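Local coordinates for metal-dependent hydrolase (Lactobacillus plantarum, PDB 2F6K), which is probably a manganese-dependent amidohydrolase-type decarboxylase acting on aminocarboxymuconate semialdehyde, an intermediate of tryptophan breakdown, at residues 15-23 and 57-68. Residues are numbered along the deposited sequence; the frame is centred on the assembly and turned at random.
Sequences YVEALKRHV and SSPHVNFGDKAE
F63 is the main bump of the loop 57-65, its ring set into a hollow formed by A18, L19 and H22 of helix 13-22 and by V23 just beyond its end. H22 closes one side of that hollow in an offset stack, planes 27° apart, each CB lying over the other ring's face. The A18 methyl, CB, meets F63 CE2 at 3.8 Å, and L72 of helix 66-86 packs against both residues. Toward the start of the helix Y15 is the projecting group: with CG anti to the backbone N (chi1 175°), its ring reaches the loop, where V61 CG1 abuts its edge at CD1, 3.4 Å away, and OH donates to P59 O (2.8 Å). L19 CD2 rests on P59 CD, beside the cis S58-P59 peptide. At the outer border H22 NE2 donates in its ring plane to the syn lone pair of E68 OE2 (2.8 Å); R21 NH2 adds a salt bridge, its hydrogen bond weak, to the same oxygen. With an alanine at H22 the stacked face of F63 is likely to lose its cover and E68 OE2 its straighter hydrogen bond. This is a beta-alpha loop of the amidohydrolase TIM barrel, leading from strand 49-55, beside the manganese ion at S57, out to helix 66-86.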
# COMPACT_ATOMS: atom_id res chain seq x y z
N TYR A 15 -11.98 -25.59 4.34
CA TYR A 15 -11.93 -24.14 4.19
C TYR A 15 -11.76 -23.49 5.57
O TYR A 15 -10.98 -22.55 5.74
CB TYR A 15 -13.23 -23.64 3.54
CG TYR A 15 -13.35 -22.14 3.45
CD1 TYR A 15 -12.53 -21.41 2.59
CD2 TYR A 15 -14.30 -21.45 4.20
CE1 TYR A 15 -12.65 -20.02 2.49
CE2 TYR A 15 -14.43 -20.07 4.10
CZ TYR A 15 -13.60 -19.36 3.25
OH TYR A 15 -13.76 -17.99 3.12
N VAL A 16 -12.49 -24.01 6.56
CA VAL A 16 -12.42 -23.51 7.93
C VAL A 16 -11.01 -23.71 8.48
O VAL A 16 -10.45 -22.83 9.13
CB VAL A 16 -13.44 -24.24 8.85
CG1 VAL A 16 -13.19 -23.89 10.30
CG2 VAL A 16 -14.86 -23.85 8.46
N GLU A 17 -10.43 -24.88 8.23
CA GLU A 17 -9.08 -25.17 8.71
C GLU A 17 -8.07 -24.27 8.02
O GLU A 17 -7.06 -23.89 8.61
CB GLU A 17 -8.72 -26.64 8.49
CG GLU A 17 -9.80 -27.59 8.98
CD GLU A 17 -9.32 -29.03 9.10
OE1 GLU A 17 -8.52 -29.48 8.25
OE2 GLU A 17 -9.77 -29.72 10.04
N ALA A 18 -8.34 -23.94 6.76
CA ALA A 18 -7.44 -23.07 6.02
C ALA A 18 -7.49 -21.65 6.60
O ALA A 18 -6.48 -20.95 6.64
CB ALA A 18 -7.83 -23.06 4.53
N LEU A 19 -8.67 -21.24 7.05
CA LEU A 19 -8.81 -19.90 7.62
C LEU A 19 -8.03 -19.81 8.92
O LEU A 19 -7.31 -18.83 9.14
CB LEU A 19 -10.28 -19.54 7.85
CG LEU A 19 -11.15 -19.26 6.61
CD1 LEU A 19 -12.58 -18.99 7.03
CD2 LEU A 19 -10.58 -18.08 5.85
N LYS A 20 -8.16 -20.81 9.78
CA LYS A 20 -7.43 -20.78 11.05
C LYS A 20 -5.92 -20.80 10.82
O LYS A 20 -5.16 -20.10 11.48
CB LYS A 20 -7.83 -21.96 11.94
CG LYS A 20 -9.26 -21.92 12.42
CD LYS A 20 -9.57 -23.10 13.35
CE LYS A 20 -11.07 -23.15 13.71
NZ LYS A 20 -11.57 -21.87 14.29
N ARG A 21 -5.51 -21.62 9.87
CA ARG A 21 -4.10 -21.77 9.56
C ARG A 21 -3.42 -20.56 8.90
O ARG A 21 -2.27 -20.26 9.20
CB ARG A 21 -3.92 -23.02 8.69
CG ARG A 21 -2.48 -23.36 8.32
CD ARG A 21 -2.32 -24.79 7.78
NE ARG A 21 -2.76 -24.97 6.40
CZ ARG A 21 -3.99 -25.29 6.02
NH1 ARG A 21 -4.95 -25.47 6.92
NH2 ARG A 21 -4.28 -25.44 4.73
N HIS A 22 -4.14 -19.85 8.03
CA HIS A 22 -3.53 -18.72 7.31
C HIS A 22 -3.94 -17.31 7.72
O HIS A 22 -3.23 -16.35 7.43
CB HIS A 22 -3.77 -18.87 5.80
CG HIS A 22 -3.16 -20.10 5.20
ND1 HIS A 22 -1.81 -20.37 5.27
CD2 HIS A 22 -3.72 -21.14 4.54
CE1 HIS A 22 -1.56 -21.52 4.67
NE2 HIS A 22 -2.70 -22.01 4.22
N VAL A 23 -5.09 -17.16 8.36
CA VAL A 23 -5.52 -15.83 8.74
C VAL A 23 -5.47 -15.63 10.25
O VAL A 23 -6.14 -16.34 11.00
CB VAL A 23 -6.96 -15.55 8.25
CG1 VAL A 23 -7.39 -14.15 8.64
CG2 VAL A 23 -7.04 -15.73 6.74
N SER A 57 -18.15 -17.90 0.56
CA SER A 57 -17.96 -16.48 0.86
C SER A 57 -16.47 -16.10 0.84
O SER A 57 -15.62 -16.91 0.48
CB SER A 57 -18.55 -16.16 2.24
OG SER A 57 -18.41 -14.79 2.56
N SER A 58 -16.16 -14.87 1.22
CA SER A 58 -14.77 -14.44 1.25
C SER A 58 -14.31 -14.64 2.68
O SER A 58 -15.13 -14.76 3.59
CB SER A 58 -14.64 -12.96 0.87
OG SER A 58 -15.22 -12.11 1.84
N PRO A 59 -12.98 -14.67 2.91
CA PRO A 59 -11.89 -14.51 1.95
C PRO A 59 -11.81 -15.63 0.92
O PRO A 59 -12.14 -16.78 1.22
CB PRO A 59 -10.63 -14.50 2.83
CG PRO A 59 -11.15 -14.15 4.20
CD PRO A 59 -12.45 -14.90 4.27
N HIS A 60 -11.38 -15.29 -0.29
CA HIS A 60 -11.23 -16.27 -1.37
C HIS A 60 -10.10 -17.20 -0.92
O HIS A 60 -9.28 -16.82 -0.08
CB HIS A 60 -10.84 -15.56 -2.67
CG HIS A 60 -10.77 -16.48 -3.85
ND1 HIS A 60 -9.64 -16.59 -4.64
CD2 HIS A 60 -11.67 -17.35 -4.36
CE1 HIS A 60 -9.85 -17.49 -5.59
NE2 HIS A 60 -11.07 -17.97 -5.44
N VAL A 61 -10.04 -18.41 -1.48
CA VAL A 61 -9.02 -19.36 -1.07
C VAL A 61 -7.67 -19.27 -1.78
O VAL A 61 -7.12 -20.28 -2.22
CB VAL A 61 -9.54 -20.80 -1.20
CG1 VAL A 61 -10.54 -21.08 -0.10
CG2 VAL A 61 -10.17 -21.01 -2.56
N ASN A 62 -7.14 -18.06 -1.89
CA ASN A 62 -5.84 -17.85 -2.51
C ASN A 62 -4.90 -17.41 -1.39
O ASN A 62 -4.87 -16.23 -1.03
CB ASN A 62 -5.92 -16.76 -3.58
CG ASN A 62 -4.56 -16.33 -4.09
OD1 ASN A 62 -4.47 -15.39 -4.88
ND2 ASN A 62 -3.50 -17.02 -3.66
N PHE A 63 -4.13 -18.34 -0.84
CA PHE A 63 -3.21 -18.02 0.24
C PHE A 63 -1.75 -18.03 -0.18
O PHE A 63 -0.87 -17.96 0.67
CB PHE A 63 -3.41 -18.98 1.41
CG PHE A 63 -4.81 -18.99 1.95
CD1 PHE A 63 -5.35 -17.85 2.55
CD2 PHE A 63 -5.61 -20.12 1.82
CE1 PHE A 63 -6.67 -17.84 3.00
CE2 PHE A 63 -6.93 -20.13 2.27
CZ PHE A 63 -7.46 -18.98 2.86
N GLY A 64 -1.49 -18.10 -1.48
CA GLY A 64 -0.12 -18.11 -1.96
C GLY A 64 0.40 -19.47 -2.35
O GLY A 64 1.51 -19.60 -2.87
N ASP A 65 -0.40 -20.51 -2.11
CA ASP A 65 -0.02 -21.87 -2.46
C ASP A 65 -1.00 -22.37 -3.54
O ASP A 65 -2.18 -22.62 -3.27
CB ASP A 65 -0.10 -22.77 -1.21
CG ASP A 65 0.39 -24.18 -1.46
OD1 ASP A 65 0.08 -24.76 -2.52
OD2 ASP A 65 1.07 -24.73 -0.57
N LYS A 66 -0.50 -22.52 -4.77
CA LYS A 66 -1.32 -22.96 -5.89
C LYS A 66 -2.00 -24.31 -5.68
O LYS A 66 -3.22 -24.42 -5.84
CB LYS A 66 -0.49 -23.03 -7.16
CG LYS A 66 -1.31 -23.39 -8.38
CD LYS A 66 -0.47 -23.40 -9.64
CE LYS A 66 -1.28 -23.89 -10.82
NZ LYS A 66 -0.41 -24.24 -11.97
N ALA A 67 -1.23 -25.33 -5.34
CA ALA A 67 -1.82 -26.66 -5.12
C ALA A 67 -2.93 -26.61 -4.07
O ALA A 67 -3.98 -27.24 -4.23
CB ALA A 67 -0.74 -27.65 -4.69
N GLU A 68 -2.69 -25.86 -2.99
CA GLU A 68 -3.67 -25.74 -1.92
C GLU A 68 -4.94 -25.02 -2.42
O GLU A 68 -6.06 -25.41 -2.07
CB GLU A 68 -3.08 -24.98 -0.73
CG GLU A 68 -4.04 -24.82 0.42
CD GLU A 68 -3.54 -23.84 1.47
OE1 GLU A 68 -3.12 -22.73 1.09
OE2 GLU A 68 -3.58 -24.19 2.67